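Local structure of methyltransferase (Pectobacterium atrosepticum SCRI1043, 2P7I) at residues B[121-126]-B[187-192]; B[147-152]-B[166-171]. The protein probably transfers a methyl group from S-adenosylmethionine to an acceptor that is not identified, as a class I, Rossmann-like methyltransferase. One frame throughout, in Å; residues are numbered along the deposited sequence.

Contact 1 of 2, residues B[121-126]-B[187-192]; sequences ALLKRI and SRAGLQ
A Schellman motif closes helix 179-188 and sets Ala189 against Leu123 of helix 119-130. Gly190 has positive phi (88°), and its N bonds back to Ser187 O at 3.1 Å. The turn carries the chain from the helix towards strand 192-201.

The contact is apolar and close. Ala189, just past the helix end, points its CB at helix 119-130. This methyl lies 3.3 Å from Leu123 CB, closer than a methyl and a methylene carbon normally come. It is also 3.5 Å from the backbone N of Lys124, so it sits against the helix backbone itself. The nearest CA atoms, those of Lys124 and Ala189, are 4.5 Å apart.

In the Rossmann-like methyltransferase fold, helices such as 119-130 pack on a central sheet. Leu123, and Leu191 from the turn, both touch Leu137 of strand 135-142. The two leucine side chains run nearly perpendicular to each other. Leu191 CD1 does the touching, 3.9 Å from Leu123 CB. With Leu123 CG beside its backbone N (chi1 -66°), CD2 of Leu123 comes to 4.2 Å from Leu191 CD1.

Lys124 lies at the exposed margin. Its CB is 3.8 Å from Ala189 O, and the extended chain then leads away from the turn.

Contact 2 of 2, residues B[147-152]-B[166-171]; sequences VSRQIA and EAEFAH
Arg149 and Glu168 meet in a two-pronged salt bridge between helix 147-154 and helix 166-171. The guanidinium presents its NH1 and NH2 end-on, one to each carboxylate oxygen. The bond from Arg149 NH1 to Glu168 OE2 is 2.7 Å long and nearly straight (169° at the hydrogen). The bond from Arg149 NH2 to Glu168 OE1, at 3.1 Å, is the longer and more bent of the two. NH2 uses the syn lone pair of OE1; NH1 meets OE2 on its syn side, a little out of the carboxylate plane. The two flat groups are nearly coplanar, 23° apart.

Further bonds come from the chain between the helices. Arg149 NE donates to Asn161 O, and NH2 makes a second, weak bond to Ala163 O. These bonds should hold the guanidinium in its rotation. Glu168 OE1 also accepts from Thr165 N, so this oxygen takes two bonds.

The helices themselves stand apart: CA of Arg149 and CA of Glu168 are 12.6 Å from each other. Two extended side chains span the gap from opposite directions. Arg149 starts with CG anti to its backbone N (chi1 -163°) and runs straight out to NE. The pair forms a partly exposed, bidentate, end-on arginine-glutamate salt bridge, linking two short helices that follow strand 135-142 of the Rossmann-like fold.

How the contacts relate
Contacts 1 and 2 do not touch. Their centres are 26 Å apart and their nearest atoms about 14 Å. Contact 2 is nested in the chain loop that contact 1 closes, and helix 166-171 is followed directly by helix 179-188. Contact 1 is buried packing beside the sheet, whereas contact 2 is a polar bridge at the surface. The entry holds no S-adenosylmethionine, so no bound cofactor places either contact against the active site. Its ligand is a sodium ion at Asn249 and Gln250. The side chain of Lys124 in contact 1 is about 6 Å from the bound sodium ion. Arg188 packs on Ser159 of the second subunit, while Val147, Gln150 and Ile151 pack on residues of the third subunit.

Contact 1 of 2, residues B[121-126]-B[187-192]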
loop_
_atom_site.group_PDB
_atom_site.type_symbol
_atom_site.label_atom_id
_atom_site.label_comp_id
_atom_site.label_asym_id
_atom_site.label_seq_id
_atom_site.Cartn_x
_atom_site.Cartn_y
_atom_site.Cartn_z
ATOM N N ALA B 121 13.609 -18.603 -20.624
ATOM C CA ALA B 121 13.601 -19.661 -21.619
ATOM C C ALA B 121 12.480 -20.690 -21.340
ATOM O O ALA B 121 11.910 -21.258 -22.295
ATOM C CB ALA B 121 15.005 -20.351 -21.735
ATOM N N LEU B 122 12.170 -20.932 -20.064
ATOM C CA LEU B 122 11.077 -21.820 -19.678
ATOM C C LEU B 122 9.731 -21.205 -19.991
ATOM O O LEU B 122 8.867 -21.863 -20.575
ATOM C CB LEU B 122 11.171 -22.196 -18.182
ATOM C CG LEU B 122 10.005 -23.031 -17.592
ATOM C CD1 LEU B 122 9.791 -24.374 -18.328
ATOM C CD2 LEU B 122 10.161 -23.330 -16.075
ATOM N N LEU B 123 9.568 -19.930 -19.664
ATOM C CA LEU B 123 8.311 -19.246 -19.911
ATOM C C LEU B 123 8.066 -19.149 -21.426
ATOM O O LEU B 123 6.932 -19.154 -21.886
ATOM C CB LEU B 123 8.314 -17.868 -19.244
ATOM C CG LEU B 123 8.356 -17.876 -17.719
ATOM C CD1 LEU B 123 8.572 -16.446 -17.223
ATOM C CD2 LEU B 123 7.103 -18.516 -17.144
ATOM N N LYS B 124 9.146 -19.058 -22.190
ATOM C CA LYS B 124 9.074 -18.987 -23.648
ATOM C C LYS B 124 8.612 -20.332 -24.249
ATOM O O LYS B 124 7.807 -20.358 -25.167
ATOM C CB LYS B 124 10.408 -18.510 -24.227
ATOM C CG LYS B 124 10.382 -18.323 -25.717
ATOM C CD LYS B 124 11.715 -17.850 -26.342
ATOM C CE LYS B 124 11.556 -17.547 -27.810
ATOM N NZ LYS B 124 12.877 -17.136 -28.365
ATOM N N ARG B 125 9.097 -21.450 -23.724
ATOM C CA ARG B 125 8.577 -22.745 -24.141
ATOM C C ARG B 125 7.095 -22.835 -23.835
ATOM O O ARG B 125 6.294 -23.316 -24.643
ATOM C CB ARG B 125 9.266 -23.882 -23.413
ATOM C CG ARG B 125 10.666 -24.170 -23.830
ATOM C CD ARG B 125 10.963 -25.670 -23.689
ATOM N NE ARG B 125 10.308 -26.409 -24.764
ATOM C CZ ARG B 125 10.387 -27.724 -24.927
ATOM N NH1 ARG B 125 11.089 -28.469 -24.087
ATOM N NH2 ARG B 125 9.744 -28.302 -25.930
ATOM N N ILE B 126 6.709 -22.341 -22.667
ATOM C CA ILE B 126 5.320 -22.391 -22.286
ATOM C C ILE B 126 4.506 -21.587 -23.305
ATOM O O ILE B 126 3.466 -22.050 -23.776
ATOM C CB ILE B 126 5.096 -21.847 -20.882
ATOM C CG1 ILE B 126 5.679 -22.789 -19.840
ATOM C CG2 ILE B 126 3.624 -21.629 -20.617
ATOM C CD1 ILE B 126 5.640 -22.159 -18.387
ATOM N N SER B 187 7.035 -11.085 -19.559
ATOM C CA SER B 187 6.992 -10.244 -20.683
ATOM C C SER B 187 8.115 -10.529 -21.645
ATOM O O SER B 187 7.892 -10.582 -22.863
ATOM C CB SER B 187 7.109 -8.787 -20.260
ATOM O OG SER B 187 7.205 -8.033 -21.427
ATOM N N ARG B 188 9.319 -10.669 -21.091
ATOM C CA ARG B 188 10.484 -11.046 -21.882
ATOM C C ARG B 188 10.330 -12.367 -22.646
ATOM O O ARG B 188 10.935 -12.544 -23.706
ATOM C CB ARG B 188 11.748 -11.094 -21.026
ATOM C CG ARG B 188 12.255 -9.689 -20.694
ATOM C CD ARG B 188 13.426 -9.762 -19.753
ATOM N NE ARG B 188 14.037 -8.446 -19.581
ATOM C CZ ARG B 188 15.224 -8.256 -19.029
ATOM N NH1 ARG B 188 15.882 -9.282 -18.518
ATOM N NH2 ARG B 188 15.774 -7.044 -18.972
ATOM N N ALA B 189 9.556 -13.286 -22.101
ATOM C CA ALA B 189 9.304 -14.600 -22.712
ATOM C C ALA B 189 8.225 -14.569 -23.813
ATOM O O ALA B 189 7.928 -15.609 -24.423
ATOM C CB ALA B 189 8.864 -15.577 -21.604
ATOM N N GLY B 190 7.614 -13.404 -24.063
ATOM C CA GLY B 190 6.533 -13.276 -25.032
ATOM C C GLY B 190 5.118 -13.531 -24.552
ATOM O O GLY B 190 4.189 -13.494 -25.346
ATOM N N LEU B 191 4.939 -13.819 -23.278
ATOM C CA LEU B 191 3.614 -14.006 -22.722
ATOM C C LEU B 191 2.876 -12.717 -22.580
ATOM O O LEU B 191 3.504 -11.647 -22.462
ATOM C CB LEU B 191 3.678 -14.603 -21.328
ATOM C CG LEU B 191 4.217 -16.046 -21.245
ATOM C CD1 LEU B 191 4.793 -16.318 -19.857
ATOM C CD2 LEU B 191 3.109 -17.070 -21.625
ATOM N N GLN B 192 1.543 -12.812 -22.612
ATOM C CA GLN B 192 0.671 -11.674 -22.326
ATOM C C GLN B 192 0.245 -11.812 -20.881
ATOM O O GLN B 192 -0.313 -12.823 -20.521
ATOM C CB GLN B 192 -0.579 -11.671 -23.217
ATOM C CG GLN B 192 -0.297 -11.652 -24.717
ATOM C CD GLN B 192 -1.508 -11.205 -25.561
ATOM O OE1 GLN B 192 -2.062 -11.985 -26.337
ATOM N NE2 GLN B 192 -1.901 -9.946 -25.414
#

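Contact 2 of 2, residues B[147-152]-B[166-171]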
loop_
_atom_site.group_PDB
_atom_site.type_symbol
_atom_site.label_atom_id
_atom_site.label_comp_id
_atom_site.label_asym_id
_atom_site.label_seq_id
_atom_site.Cartn_x
_atom_site.Cartn_y
_atom_site.Cartn_z
ATOM N N VAL B 147 4.930 -9.373 3.705
ATOM C CA VAL B 147 5.109 -8.693 4.978
ATOM C C VAL B 147 6.082 -9.391 5.890
ATOM O O VAL B 147 7.011 -8.763 6.382
ATOM C CB VAL B 147 3.786 -8.407 5.703
ATOM C CG1 VAL B 147 4.037 -7.895 7.164
ATOM C CG2 VAL B 147 3.033 -7.387 4.948
ATOM N N SER B 148 5.878 -10.677 6.090
ATOM C CA SER B 148 6.763 -11.470 6.930
ATOM C C SER B 148 8.220 -11.343 6.499
ATOM O O SER B 148 9.115 -11.200 7.347
ATOM C CB SER B 148 6.311 -12.926 6.910
ATOM O OG SER B 148 6.283 -13.408 5.583
ATOM N N ARG B 149 8.471 -11.397 5.200
ATOM C CA ARG B 149 9.817 -11.304 4.665
ATOM C C ARG B 149 10.412 -9.916 4.869
ATOM O O ARG B 149 11.577 -9.778 5.239
ATOM C CB ARG B 149 9.850 -11.666 3.194
ATOM C CG ARG B 149 11.265 -11.965 2.729
ATOM C CD ARG B 149 11.300 -12.337 1.287
ATOM N NE ARG B 149 12.673 -12.521 0.822
ATOM C CZ ARG B 149 13.353 -13.648 0.964
ATOM N NH1 ARG B 149 12.804 -14.685 1.543
ATOM N NH2 ARG B 149 14.571 -13.737 0.485
ATOM N N GLN B 150 9.589 -8.886 4.677
ATOM C CA GLN B 150 10.022 -7.529 4.925
ATOM C C GLN B 150 10.413 -7.308 6.394
ATOM O O GLN B 150 11.375 -6.616 6.685
ATOM C CB GLN B 150 8.914 -6.526 4.508
ATOM C CG GLN B 150 8.702 -6.508 2.971
ATOM C CD GLN B 150 8.138 -5.200 2.465
ATOM O OE1 GLN B 150 8.743 -4.147 2.662
ATOM N NE2 GLN B 150 7.010 -5.268 1.741
ATOM N N ILE B 151 9.651 -7.891 7.304
ATOM C CA ILE B 151 9.989 -7.852 8.725
ATOM C C ILE B 151 11.352 -8.517 8.962
ATOM O O ILE B 151 12.182 -7.972 9.707
ATOM C CB ILE B 151 8.883 -8.486 9.591
ATOM C CG1 ILE B 151 7.632 -7.612 9.474
ATOM C CG2 ILE B 151 9.337 -8.606 11.028
ATOM C CD1 ILE B 151 6.400 -8.221 10.095
ATOM N N ALA B 152 11.603 -9.641 8.302
ATOM C CA ALA B 152 12.878 -10.341 8.497
ATOM C C ALA B 152 14.046 -9.519 7.950
ATOM O O ALA B 152 15.151 -9.559 8.506
ATOM C CB ALA B 152 12.834 -11.751 7.864
ATOM N N GLU B 166 21.021 -17.945 2.087
ATOM C CA GLU B 166 21.784 -19.173 2.016
ATOM C C GLU B 166 20.935 -20.435 2.068
ATOM O O GLU B 166 21.170 -21.350 1.283
ATOM C CB GLU B 166 22.780 -19.196 3.169
ATOM C CG GLU B 166 23.916 -18.168 3.038
ATOM C CD GLU B 166 25.049 -18.663 2.148
ATOM O OE1 GLU B 166 24.813 -18.782 0.926
ATOM O OE2 GLU B 166 26.163 -18.955 2.677
ATOM N N ALA B 167 20.010 -20.528 3.019
ATOM C CA ALA B 167 19.081 -21.655 3.063
ATOM C C ALA B 167 18.298 -21.769 1.743
ATOM O O ALA B 167 18.170 -22.872 1.174
ATOM C CB ALA B 167 18.104 -21.536 4.249
ATOM N N GLU B 168 17.822 -20.629 1.253
ATOM C CA GLU B 168 17.051 -20.583 0.020
ATOM C C GLU B 168 17.876 -21.076 -1.134
ATOM O O GLU B 168 17.430 -21.923 -1.932
ATOM C CB GLU B 168 16.562 -19.166 -0.251
ATOM C CG GLU B 168 15.421 -18.834 0.637
ATOM C CD GLU B 168 15.133 -17.348 0.741
ATOM O OE1 GLU B 168 15.838 -16.506 0.124
ATOM O OE2 GLU B 168 14.204 -17.045 1.504
ATOM N N PHE B 169 19.095 -20.589 -1.220
ATOM C CA PHE B 169 19.930 -21.029 -2.320
ATOM C C PHE B 169 20.164 -22.541 -2.265
ATOM O O PHE B 169 20.172 -23.231 -3.306
ATOM C CB PHE B 169 21.252 -20.310 -2.309
ATOM C CG PHE B 169 22.101 -20.643 -3.486
ATOM C CD1 PHE B 169 22.913 -21.741 -3.465
ATOM C CD2 PHE B 169 22.079 -19.851 -4.620
ATOM C CE1 PHE B 169 23.706 -22.051 -4.550
ATOM C CE2 PHE B 169 22.863 -20.148 -5.712
ATOM C CZ PHE B 169 23.678 -21.250 -5.678
ATOM N N ALA B 170 20.328 -23.041 -1.050
ATOM C CA ALA B 170 20.572 -24.462 -0.814
ATOM C C ALA B 170 19.390 -25.274 -1.284
ATOM O O ALA B 170 19.536 -26.364 -1.797
ATOM C CB ALA B 170 20.819 -24.726 0.697
ATOM N N HIS B 171 18.196 -24.735 -1.101
ATOM C CA HIS B 171 16.971 -25.410 -1.498
ATOM C C HIS B 171 16.723 -25.312 -3.013
ATOM O O HIS B 171 15.793 -25.940 -3.520
ATOM C CB HIS B 171 15.836 -24.796 -0.695
ATOM C CG HIS B 171 14.475 -25.303 -1.043
ATOM N ND1 HIS B 171 14.000 -26.522 -0.610
ATOM C CD2 HIS B 171 13.458 -24.723 -1.726
ATOM C CE1 HIS B 171 12.761 -26.687 -1.039
ATOM N NE2 HIS B 171 12.408 -25.609 -1.719
#